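Side-chain contacts in cellulase (PDB 5E09), which probably hydrolyses beta-1,4-glucosidic bonds in cellulose with a family 5 glycoside hydrolase domain, followed by an X2-type module and a family 46 carbohydrate-binding module: residues 43-48 / 319-324; 53-58 / 327-332; 477-482 / 513-518. All blocks are in the same frame, centred on the assembly; numbering follows the deposited sequence.

Interaction 1: residues 43-48 / 319-324; sequences TRELIK and ETYSWY
Tyr321 points its ring at the first turn of helix 44-52, meeting Thr43 with its hydroxyl, Glu45 with one face and Leu46 with its CE1 side. Thr43 and Tyr321 come at each other head-on, and their hydroxyls meet at the outer edge of the ring, OG1 of Thr43 lying 2.6 Å from OH of Tyr321; either could be the donor. Thr43 is the N-cap residue of the helix, and its OG1 accepts the capping bond from Leu46 N at 3.0 Å with an N-H...O angle of 142°. Thr43 holds OG1 between its backbone N and carbonyl carbon (chi1 68°), and from there one oxygen serves both the helix end and the tyrosine, tying the phenol to the cap. Over one face of the ring stands Glu45 CB, a CH-pi contact 4.2 Å from the ring centroid and displaced toward the rim. Leu46 runs roughly perpendicular to the tyrosine; its CB comes within 3.9 Å of Tyr321 CE1, and its CD1 reaches CE1 and CD1 of the ring at 4.1 Å. Tyr321 has left-handed helical backbone angles and lies in the turn of the small hairpin formed by strand 316-317 and the weakly bonded strand 322-323. Leu46 also rests on Leu316 and Arg318 of that hairpin. The contact thus joins the helix that follows the first strand of a (beta/alpha)8 (TIM) barrel, at its capped N-terminus, to the loop that follows the eighth barrel strand, the place where such a barrel closes on itself.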
loop_
_atom_site.group_PDB
_atom_site.type_symbol
_atom_site.label_atom_id
_atom_site.label_comp_id
_atom_site.label_asym_id
_atom_site.label_seq_id
_atom_site.Cartn_x
_atom_site.Cartn_y
_atom_site.Cartn_z
ATOM N N THR A 43 -13.377 14.901 -10.656
ATOM C CA THR A 43 -14.227 16.045 -10.362
ATOM C C THR A 43 -13.441 17.099 -9.595
ATOM O O THR A 43 -12.433 16.790 -8.958
ATOM C CB THR A 43 -15.476 15.636 -9.549
ATOM O OG1 THR A 43 -15.088 15.224 -8.230
ATOM C CG2 THR A 43 -16.225 14.503 -10.249
ATOM N N ARG A 44 -13.896 18.345 -9.669
ATOM C CA ARG A 44 -13.316 19.423 -8.877
ATOM C C ARG A 44 -13.376 19.090 -7.385
ATOM O O ARG A 44 -12.472 19.428 -6.609
ATOM C CB ARG A 44 -14.055 20.735 -9.155
ATOM C CG ARG A 44 -13.494 21.952 -8.447
ATOM C CD ARG A 44 -12.124 22.310 -8.990
ATOM N NE ARG A 44 -11.710 23.651 -8.591
ATOM C CZ ARG A 44 -11.052 23.920 -7.468
ATOM N NH1 ARG A 44 -10.740 22.938 -6.632
ATOM N NH2 ARG A 44 -10.710 25.169 -7.178
ATOM N N GLU A 45 -14.450 18.417 -6.995
ATOM C CA GLU A 45 -14.685 18.101 -5.594
ATOM C C GLU A 45 -13.720 17.038 -5.090
ATOM O O GLU A 45 -13.394 17.015 -3.906
ATOM C CB GLU A 45 -16.138 17.652 -5.386
ATOM C CG GLU A 45 -17.183 18.723 -5.656
ATOM C CD GLU A 45 -17.578 18.827 -7.125
ATOM O OE1 GLU A 45 -17.000 18.101 -7.968
ATOM O OE2 GLU A 45 -18.465 19.652 -7.440
ATOM N N LEU A 46 -13.264 16.164 -5.984
ATOM C CA LEU A 46 -12.246 15.177 -5.623
ATOM C C LEU A 46 -10.961 15.871 -5.184
ATOM O O LEU A 46 -10.434 15.620 -4.090
ATOM C CB LEU A 46 -11.963 14.240 -6.796
ATOM C CG LEU A 46 -11.007 13.089 -6.483
ATOM C CD1 LEU A 46 -11.545 12.290 -5.321
ATOM C CD2 LEU A 46 -10.808 12.193 -7.694
ATOM N N ILE A 47 -10.472 16.754 -6.046
ATOM C CA ILE A 47 -9.271 17.532 -5.776
ATOM C C ILE A 47 -9.422 18.366 -4.509
ATOM O O ILE A 47 -8.540 18.366 -3.627
ATOM C CB ILE A 47 -8.937 18.458 -6.963
ATOM C CG1 ILE A 47 -8.958 17.672 -8.274
ATOM C CG2 ILE A 47 -7.594 19.137 -6.760
ATOM C CD1 ILE A 47 -7.986 16.504 -8.317
ATOM N N LYS A 48 -10.546 19.074 -4.414
ATOM C CA LYS A 48 -10.794 19.912 -3.247
ATOM C C LYS A 48 -10.826 19.073 -1.974
ATOM O O LYS A 48 -10.349 19.505 -0.929
ATOM C CB LYS A 48 -12.102 20.694 -3.400
ATOM C CG LYS A 48 -12.594 21.316 -2.098
ATOM C CD LYS A 48 -13.602 22.426 -2.319
ATOM C CE LYS A 48 -14.223 22.846 -0.999
ATOM N NZ LYS A 48 -14.613 21.669 -0.163
ATOM N N GLU A 319 -16.952 8.475 -4.766
ATOM C CA GLU A 319 -18.346 8.802 -5.001
ATOM C C GLU A 319 -18.893 9.629 -3.841
ATOM O O GLU A 319 -19.647 10.576 -4.063
ATOM C CB GLU A 319 -19.171 7.533 -5.208
ATOM C CG GLU A 319 -20.656 7.772 -5.393
ATOM C CD GLU A 319 -21.485 6.505 -5.216
ATOM O OE1 GLU A 319 -20.985 5.400 -5.533
ATOM O OE2 GLU A 319 -22.643 6.619 -4.759
ATOM N N THR A 320 -18.493 9.289 -2.617
ATOM C CA THR A 320 -18.961 10.011 -1.438
ATOM C C THR A 320 -17.947 11.014 -0.893
ATOM O O THR A 320 -18.250 11.770 0.033
ATOM C CB THR A 320 -19.333 9.042 -0.305
ATOM O OG1 THR A 320 -18.149 8.443 0.242
ATOM C CG2 THR A 320 -20.281 7.955 -0.814
ATOM N N TYR A 321 -16.741 10.997 -1.452
ATOM C CA TYR A 321 -15.655 11.873 -1.016
ATOM C C TYR A 321 -15.343 11.735 0.473
ATOM O O TYR A 321 -15.029 12.719 1.140
ATOM C CB TYR A 321 -15.979 13.327 -1.361
ATOM C CG TYR A 321 -16.239 13.513 -2.835
ATOM C CD1 TYR A 321 -15.200 13.447 -3.753
ATOM C CD2 TYR A 321 -17.526 13.725 -3.315
ATOM C CE1 TYR A 321 -15.431 13.595 -5.105
ATOM C CE2 TYR A 321 -17.766 13.879 -4.667
ATOM C CZ TYR A 321 -16.715 13.813 -5.558
ATOM O OH TYR A 321 -16.942 13.965 -6.908
ATOM N N SER A 322 -15.421 10.508 0.986
ATOM C CA SER A 322 -14.958 10.207 2.339
ATOM C C SER A 322 -14.211 8.866 2.353
ATOM O O SER A 322 -14.394 8.039 1.462
ATOM C CB SER A 322 -16.130 10.187 3.322
ATOM O OG SER A 322 -16.957 9.061 3.091
ATOM N N TRP A 323 -13.367 8.656 3.358
ATOM C CA TRP A 323 -12.526 7.456 3.419
ATOM C C TRP A 323 -13.321 6.181 3.712
ATOM O O TRP A 323 -14.150 6.151 4.623
ATOM C CB TRP A 323 -11.432 7.636 4.480
ATOM C CG TRP A 323 -10.633 8.894 4.295
ATOM C CD1 TRP A 323 -10.775 10.065 4.982
ATOM C CD2 TRP A 323 -9.578 9.113 3.352
ATOM N NE1 TRP A 323 -9.871 10.998 4.530
ATOM C CE2 TRP A 323 -9.121 10.436 3.522
ATOM C CE3 TRP A 323 -8.967 8.317 2.373
ATOM C CZ2 TRP A 323 -8.094 10.988 2.759
ATOM C CZ3 TRP A 323 -7.944 8.864 1.613
ATOM C CH2 TRP A 323 -7.519 10.186 1.810
ATOM N N TYR A 324 -13.064 5.128 2.938
ATOM C CA TYR A 324 -13.627 3.804 3.216
ATOM C C TYR A 324 -13.300 3.333 4.631
ATOM O O TYR A 324 -14.140 2.762 5.316
ATOM C CB TYR A 324 -13.107 2.769 2.221
ATOM C CG TYR A 324 -13.734 2.808 0.849
ATOM C CD1 TYR A 324 -15.025 2.333 0.635
ATOM C CD2 TYR A 324 -13.023 3.288 -0.244
ATOM C CE1 TYR A 324 -15.595 2.351 -0.631
ATOM C CE2 TYR A 324 -13.583 3.311 -1.511
ATOM C CZ TYR A 324 -14.868 2.842 -1.699
ATOM O OH TYR A 324 -15.419 2.872 -2.961
#

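Interaction 2: residues 53-58 / 327-332; sequences EGYKSI and EFHNML
His329 meets Glu53 and Tyr55 where the helix 326-337 of the TIM barrel packs on the loop leading from helix 44-52 to barrel strand 57-60. That loop starts with a Schellman motif, Gly54 leaving the helix with positive phi. The polar approach is that of Glu53: its OE1 lies 3.6 Å from His329 CE1 and 4.1 Å from ND1, obliquely placed, with carboxylate and imidazole planes 60° apart. At this separation no salt bridge forms, and the hydrogen bond of OE1 goes to Trp323 NE1; still, the nearby carboxylate might favour a protonated imidazole, though the charge on the histidine is not seen. Among the ring contacts, Tyr55 and His329 lie alongside each other, pointing opposite ways, Tyr55 CE2 standing 3.9 Å from NE2 near the imidazole plane. A chi1 of -179° swings the His329 ring away from its own backbone N and out from the helix to lie between Glu53 and Tyr55, where Trp323 stacks on it. An alanine here is likely to leave a gap beside Tyr55 and take from the Trp323 indole its stacking partner. Leu332, one turn further on, makes a looser van der Waals contact; it also packs on Leu309 of strand 306-311, as Tyr55 does. Tyr55 OH comes 4.0 Å from Leu332 CD1 and equally 4.0 Å from His329 CD2, in the plane of the imidazole at its edge.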
loop_
_atom_site.group_PDB
_atom_site.type_symbol
_atom_site.label_atom_id
_atom_site.label_comp_id
_atom_site.label_asym_id
_atom_site.label_seq_id
_atom_site.Cartn_x
_atom_site.Cartn_y
_atom_site.Cartn_z
ATOM N N GLU A 53 -8.474 17.404 3.230
ATOM C CA GLU A 53 -8.079 16.349 4.153
ATOM C C GLU A 53 -6.665 16.559 4.688
ATOM O O GLU A 53 -6.184 15.778 5.509
ATOM C CB GLU A 53 -8.194 14.983 3.477
ATOM C CG GLU A 53 -9.626 14.586 3.126
ATOM C CD GLU A 53 -10.522 14.451 4.353
ATOM O OE1 GLU A 53 -10.108 13.802 5.340
ATOM O OE2 GLU A 53 -11.642 15.004 4.329
ATOM N N GLY A 54 -6.003 17.613 4.219
ATOM C CA GLY A 54 -4.698 17.982 4.737
ATOM C C GLY A 54 -3.531 17.617 3.836
ATOM O O GLY A 54 -2.376 17.887 4.176
ATOM N N TYR A 55 -3.824 16.998 2.692
ATOM C CA TYR A 55 -2.789 16.659 1.721
ATOM C C TYR A 55 -2.298 17.916 1.021
ATOM O O TYR A 55 -3.100 18.750 0.602
ATOM C CB TYR A 55 -3.308 15.639 0.705
ATOM C CG TYR A 55 -3.356 14.240 1.268
ATOM C CD1 TYR A 55 -2.195 13.483 1.389
ATOM C CD2 TYR A 55 -4.556 13.683 1.705
ATOM C CE1 TYR A 55 -2.225 12.210 1.917
ATOM C CE2 TYR A 55 -4.595 12.404 2.239
ATOM C CZ TYR A 55 -3.424 11.674 2.341
ATOM O OH TYR A 55 -3.449 10.405 2.866
ATOM N N LYS A 56 -0.981 18.054 0.900
ATOM C CA LYS A 56 -0.402 19.265 0.329
ATOM C C LYS A 56 0.213 19.052 -1.058
ATOM O O LYS A 56 0.770 19.980 -1.647
ATOM C CB LYS A 56 0.646 19.842 1.281
ATOM C CG LYS A 56 0.053 20.376 2.569
ATOM C CD LYS A 56 0.763 21.627 3.023
ATOM C CE LYS A 56 2.255 21.409 3.121
ATOM N NZ LYS A 56 2.943 22.669 3.509
ATOM N N SER A 57 0.107 17.839 -1.585
ATOM C CA SER A 57 0.572 17.586 -2.945
ATOM C C SER A 57 -0.107 16.370 -3.537
ATOM O O SER A 57 -0.539 15.467 -2.823
ATOM C CB SER A 57 2.095 17.416 -2.990
ATOM O OG SER A 57 2.519 16.332 -2.189
ATOM N N ILE A 58 -0.210 16.356 -4.856
ATOM C CA ILE A 58 -0.893 15.275 -5.531
ATOM C C ILE A 58 -0.049 14.786 -6.705
ATOM O O ILE A 58 0.512 15.580 -7.462
ATOM C CB ILE A 58 -2.300 15.718 -6.005
ATOM C CG1 ILE A 58 -3.014 14.579 -6.736
ATOM C CG2 ILE A 58 -2.210 16.952 -6.885
ATOM C CD1 ILE A 58 -4.387 14.961 -7.250
ATOM N N GLU A 327 -10.557 4.825 10.341
ATOM C CA GLU A 327 -9.541 4.482 11.332
ATOM C C GLU A 327 -8.143 4.561 10.709
ATOM O O GLU A 327 -7.214 5.157 11.277
ATOM C CB GLU A 327 -9.824 3.077 11.885
ATOM C CG GLU A 327 -8.946 2.622 13.039
ATOM C CD GLU A 327 -9.374 1.261 13.577
ATOM O OE1 GLU A 327 -9.369 1.075 14.808
ATOM O OE2 GLU A 327 -9.725 0.377 12.766
ATOM N N PHE A 328 -8.027 3.966 9.524
ATOM C CA PHE A 328 -6.810 3.972 8.714
ATOM C C PHE A 328 -6.307 5.394 8.442
ATOM O O PHE A 328 -5.161 5.745 8.779
ATOM C CB PHE A 328 -7.089 3.217 7.400
ATOM C CG PHE A 328 -5.954 3.226 6.415
ATOM C CD1 PHE A 328 -4.654 2.972 6.816
ATOM C CD2 PHE A 328 -6.201 3.451 5.073
ATOM C CE1 PHE A 328 -3.618 2.969 5.901
ATOM C CE2 PHE A 328 -5.168 3.450 4.151
ATOM C CZ PHE A 328 -3.874 3.206 4.568
ATOM N N HIS A 329 -7.167 6.221 7.855
ATOM C CA HIS A 329 -6.752 7.578 7.533
ATOM C C HIS A 329 -6.455 8.410 8.774
ATOM O O HIS A 329 -5.588 9.282 8.740
ATOM C CB HIS A 329 -7.793 8.308 6.699
ATOM C CG HIS A 329 -7.368 9.695 6.334
ATOM N ND1 HIS A 329 -7.861 10.815 6.966
ATOM C CD2 HIS A 329 -6.446 10.134 5.443
ATOM C CE1 HIS A 329 -7.284 11.893 6.456
ATOM N NE2 HIS A 329 -6.424 11.505 5.532
ATOM N N ASN A 330 -7.181 8.161 9.860
ATOM C CA ASN A 330 -6.874 8.839 11.111
ATOM C C ASN A 330 -5.468 8.482 11.564
ATOM O O ASN A 330 -4.740 9.334 12.071
ATOM C CB ASN A 330 -7.890 8.487 12.204
ATOM C CG ASN A 330 -9.215 9.211 12.027
ATOM O OD1 ASN A 330 -9.399 9.984 11.083
ATOM N ND2 ASN A 330 -10.148 8.954 12.932
HETATM N N MSE A 331 -5.081 7.222 11.377
HETATM C CA MSE A 331 -3.730 6.808 11.748
HETATM C C MSE A 331 -2.678 7.502 10.875
HETATM O O MSE A 331 -1.632 7.933 11.379
HETATM C CB MSE A 331 -3.578 5.286 11.660
HETATM C CG MSE A 331 -2.192 4.791 12.062
HETATM SE SE MSE A 331 -1.637 5.415 13.842
HETATM C CE MSE A 331 -1.993 3.783 14.852
ATOM N N LEU A 332 -2.952 7.619 9.575
ATOM C CA LEU A 332 -2.043 8.354 8.690
ATOM C C LEU A 332 -1.900 9.818 9.126
ATOM O O LEU A 332 -0.787 10.337 9.287
ATOM C CB LEU A 332 -2.531 8.301 7.238
ATOM C CG LEU A 332 -2.734 6.946 6.559
ATOM C CD1 LEU A 332 -3.196 7.164 5.125
ATOM C CD2 LEU A 332 -1.467 6.083 6.604
#

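Interaction 3: residues 477-482 / 513-518; sequences TSFKEF and TFHFWS
In the antiparallel sheet of the family 46 carbohydrate-binding module, Phe479 of edge strand 479-480 and His515 of strand 509-516 reach each other across strand 458-465, which runs between them. The backbones are therefore far apart, 9.0 Å from Phe479 CA to Thr513 CA, and only the two rings touch. Phe479 sets its CE1 over one face of the imidazole, toward the rim, 3.6 Å from His515 NE2 and 3.8 Å from His515 CE1. The side chains are roughly perpendicular; the ring centroids are 5.2 Å apart and the planes inclined by 54°, an oblique aromatic pair that is neither a parallel stack nor a T. Both residues hold CG anti to their carbonyl carbon (chi1 -68° in Phe479), and Phe479 thus brings the end of its ring to the histidine although its CB does not point there. His515 NE2 has its hydrogen-bond partner in Glu462 OE1 on the intervening strand, while the other oxygen of that carboxylate is bonded to Ser478 OG; Glu462 links the two flanking segments and probably helps to fix the rotation of the imidazole. The run into the edge strand is fixed by an ST turn, Phe479 N donating to Thr477 OG1 at 3.2 Å, and by Lys480, whose NZ curls back to Thr477 O at 2.8 Å and also bonds Ala471 O and Pro473 O. Backbone bonds from Phe479 to Ala236 and from Phe482 to Asn234 carry this edge onto the catalytic domain. The rings thus pair over the face of the sheet, across an intervening strand, in an antiparallel beta-sheet binding module where it meets the catalytic domain.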
loop_
_atom_site.group_PDB
_atom_site.type_symbol
_atom_site.label_atom_id
_atom_site.label_comp_id
_atom_site.label_asym_id
_atom_site.label_seq_id
_atom_site.Cartn_x
_atom_site.Cartn_y
_atom_site.Cartn_z
ATOM N N THR A 477 7.076 -22.745 1.205
ATOM C CA THR A 477 6.486 -22.549 2.525
ATOM C C THR A 477 5.111 -23.204 2.615
ATOM O O THR A 477 4.431 -23.381 1.605
ATOM C CB THR A 477 6.371 -21.042 2.878
ATOM O OG1 THR A 477 5.671 -20.885 4.122
ATOM C CG2 THR A 477 5.632 -20.279 1.783
ATOM N N SER A 478 4.711 -23.569 3.828
ATOM C CA SER A 478 3.415 -24.200 4.048
ATOM C C SER A 478 2.294 -23.166 4.117
ATOM O O SER A 478 1.131 -23.481 3.856
ATOM C CB SER A 478 3.439 -25.033 5.329
ATOM O OG SER A 478 3.774 -24.223 6.444
ATOM N N PHE A 479 2.650 -21.931 4.461
ATOM C CA PHE A 479 1.671 -20.855 4.599
ATOM C C PHE A 479 1.315 -20.235 3.258
ATOM O O PHE A 479 2.144 -19.577 2.634
ATOM C CB PHE A 479 2.199 -19.776 5.546
ATOM C CG PHE A 479 2.311 -20.233 6.967
ATOM C CD1 PHE A 479 1.237 -20.114 7.829
ATOM C CD2 PHE A 479 3.485 -20.804 7.438
ATOM C CE1 PHE A 479 1.328 -20.548 9.141
ATOM C CE2 PHE A 479 3.581 -21.245 8.749
ATOM C CZ PHE A 479 2.502 -21.116 9.600
ATOM N N LYS A 480 0.072 -20.429 2.830
ATOM C CA LYS A 480 -0.367 -19.954 1.522
ATOM C C LYS A 480 -0.797 -18.491 1.550
ATOM O O LYS A 480 -1.236 -17.975 2.583
ATOM C CB LYS A 480 -1.504 -20.829 1.003
ATOM C CG LYS A 480 -1.140 -22.313 0.903
ATOM C CD LYS A 480 -0.003 -22.554 -0.092
ATOM C CE LYS A 480 1.273 -22.979 0.614
ATOM N NZ LYS A 480 2.402 -23.201 -0.338
ATOM N N GLU A 481 -0.658 -17.834 0.403
ATOM C CA GLU A 481 -0.915 -16.406 0.272
ATOM C C GLU A 481 -2.399 -16.077 0.370
ATOM O O GLU A 481 -3.218 -16.631 -0.369
ATOM C CB GLU A 481 -0.356 -15.896 -1.062
ATOM C CG GLU A 481 -0.742 -14.461 -1.412
ATOM C CD GLU A 481 -0.077 -13.975 -2.693
ATOM O OE1 GLU A 481 0.525 -14.809 -3.406
ATOM O OE2 GLU A 481 -0.154 -12.763 -2.991
ATOM N N PHE A 482 -2.728 -15.159 1.275
ATOM C CA PHE A 482 -4.102 -14.725 1.499
ATOM C C PHE A 482 -4.736 -14.132 0.235
ATOM O O PHE A 482 -4.127 -13.298 -0.447
ATOM C CB PHE A 482 -4.132 -13.696 2.627
ATOM C CG PHE A 482 -5.464 -13.564 3.313
ATOM C CD1 PHE A 482 -6.512 -12.876 2.712
ATOM C CD2 PHE A 482 -5.653 -14.095 4.580
ATOM C CE1 PHE A 482 -7.738 -12.737 3.359
ATOM C CE2 PHE A 482 -6.874 -13.964 5.238
ATOM C CZ PHE A 482 -7.917 -13.280 4.627
ATOM N N THR A 513 -4.467 -26.298 7.390
ATOM C CA THR A 513 -4.526 -25.814 8.758
ATOM C C THR A 513 -4.880 -24.342 8.749
ATOM O O THR A 513 -4.060 -23.520 8.361
ATOM C CB THR A 513 -3.182 -25.995 9.491
ATOM O OG1 THR A 513 -2.756 -27.356 9.391
ATOM C CG2 THR A 513 -3.311 -25.596 10.965
ATOM N N PHE A 514 -6.092 -23.998 9.167
ATOM C CA PHE A 514 -6.465 -22.588 9.252
ATOM C C PHE A 514 -6.057 -21.971 10.595
ATOM O O PHE A 514 -6.426 -22.474 11.664
ATOM C CB PHE A 514 -7.964 -22.416 9.017
ATOM C CG PHE A 514 -8.397 -22.767 7.621
ATOM C CD1 PHE A 514 -8.356 -21.818 6.612
ATOM C CD2 PHE A 514 -8.832 -24.049 7.314
ATOM C CE1 PHE A 514 -8.751 -22.134 5.324
ATOM C CE2 PHE A 514 -9.228 -24.378 6.026
ATOM C CZ PHE A 514 -9.186 -23.415 5.028
ATOM N N HIS A 515 -5.270 -20.899 10.512
ATOM C CA HIS A 515 -4.867 -20.111 11.672
ATOM C C HIS A 515 -5.770 -18.890 11.828
ATOM O O HIS A 515 -5.854 -18.038 10.919
ATOM C CB HIS A 515 -3.407 -19.650 11.551
ATOM C CG HIS A 515 -2.411 -20.768 11.466
ATOM N ND1 HIS A 515 -1.406 -20.943 12.394
ATOM C CD2 HIS A 515 -2.249 -21.753 10.549
ATOM C CE1 HIS A 515 -0.674 -21.990 12.058
ATOM N NE2 HIS A 515 -1.166 -22.502 10.944
ATOM N N PHE A 516 -6.421 -18.817 12.989
ATOM C CA PHE A 516 -7.313 -17.719 13.357
ATOM C C PHE A 516 -6.627 -16.747 14.312
ATOM O O PHE A 516 -5.678 -17.112 15.001
ATOM C CB PHE A 516 -8.591 -18.257 14.002
ATOM C CG PHE A 516 -9.467 -19.019 13.063
ATOM C CD1 PHE A 516 -9.190 -20.341 12.752
ATOM C CD2 PHE A 516 -10.572 -18.414 12.486
ATOM C CE1 PHE A 516 -9.997 -21.044 11.878
ATOM C CE2 PHE A 516 -11.386 -19.116 11.613
ATOM C CZ PHE A 516 -11.094 -20.429 11.307
ATOM N N TRP A 517 -7.125 -15.514 14.367
ATOM C CA TRP A 517 -6.511 -14.479 15.200
ATOM C C TRP A 517 -6.767 -14.654 16.698
ATOM O O TRP A 517 -6.094 -14.039 17.520
ATOM C CB TRP A 517 -6.987 -13.100 14.743
ATOM C CG TRP A 517 -6.211 -12.642 13.557
ATOM C CD1 TRP A 517 -6.655 -12.542 12.264
ATOM C CD2 TRP A 517 -4.840 -12.270 13.537
ATOM N NE1 TRP A 517 -5.638 -12.111 11.447
ATOM C CE2 TRP A 517 -4.493 -11.932 12.215
ATOM C CE3 TRP A 517 -3.841 -12.173 14.524
ATOM C CZ2 TRP A 517 -3.231 -11.508 11.834
ATOM C CZ3 TRP A 517 -2.576 -11.754 14.156
ATOM C CH2 TRP A 517 -2.281 -11.427 12.823
ATOM N N SER A 518 -7.733 -15.493 17.052
ATOM C CA SER A 518 -7.943 -15.865 18.445
ATOM C C SER A 518 -6.800 -16.732 18.961
ATOM O O SER A 518 -6.547 -16.796 20.165
ATOM C CB SER A 518 -9.249 -16.620 18.597
ATOM O OG SER A 518 -9.111 -17.917 18.045
#

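Interactions 1 and 2 are neighbours in the barrel domain, their centres 13 Å apart, and both tie the region of helix 44-52 to chain that follows the last barrel strand. Trp323 connects them: its NE1 is probably hydrogen-bonded to Glu53 OE1 at 2.9 Å and its CH2 lies 3.7 Å from Tyr55 CE2. Interaction 3 lies on the opposite side of the chain's centre, about 36 Å from interaction 1 and 32 Å from interaction 2 between centres. In family 5 enzymes the active site opens at the C-terminal ends of the barrel strands; interaction 1, starting helix 44-52, is on that side, interaction 2, before strand 57-60, toward the other end, and interaction 3 in the appended module.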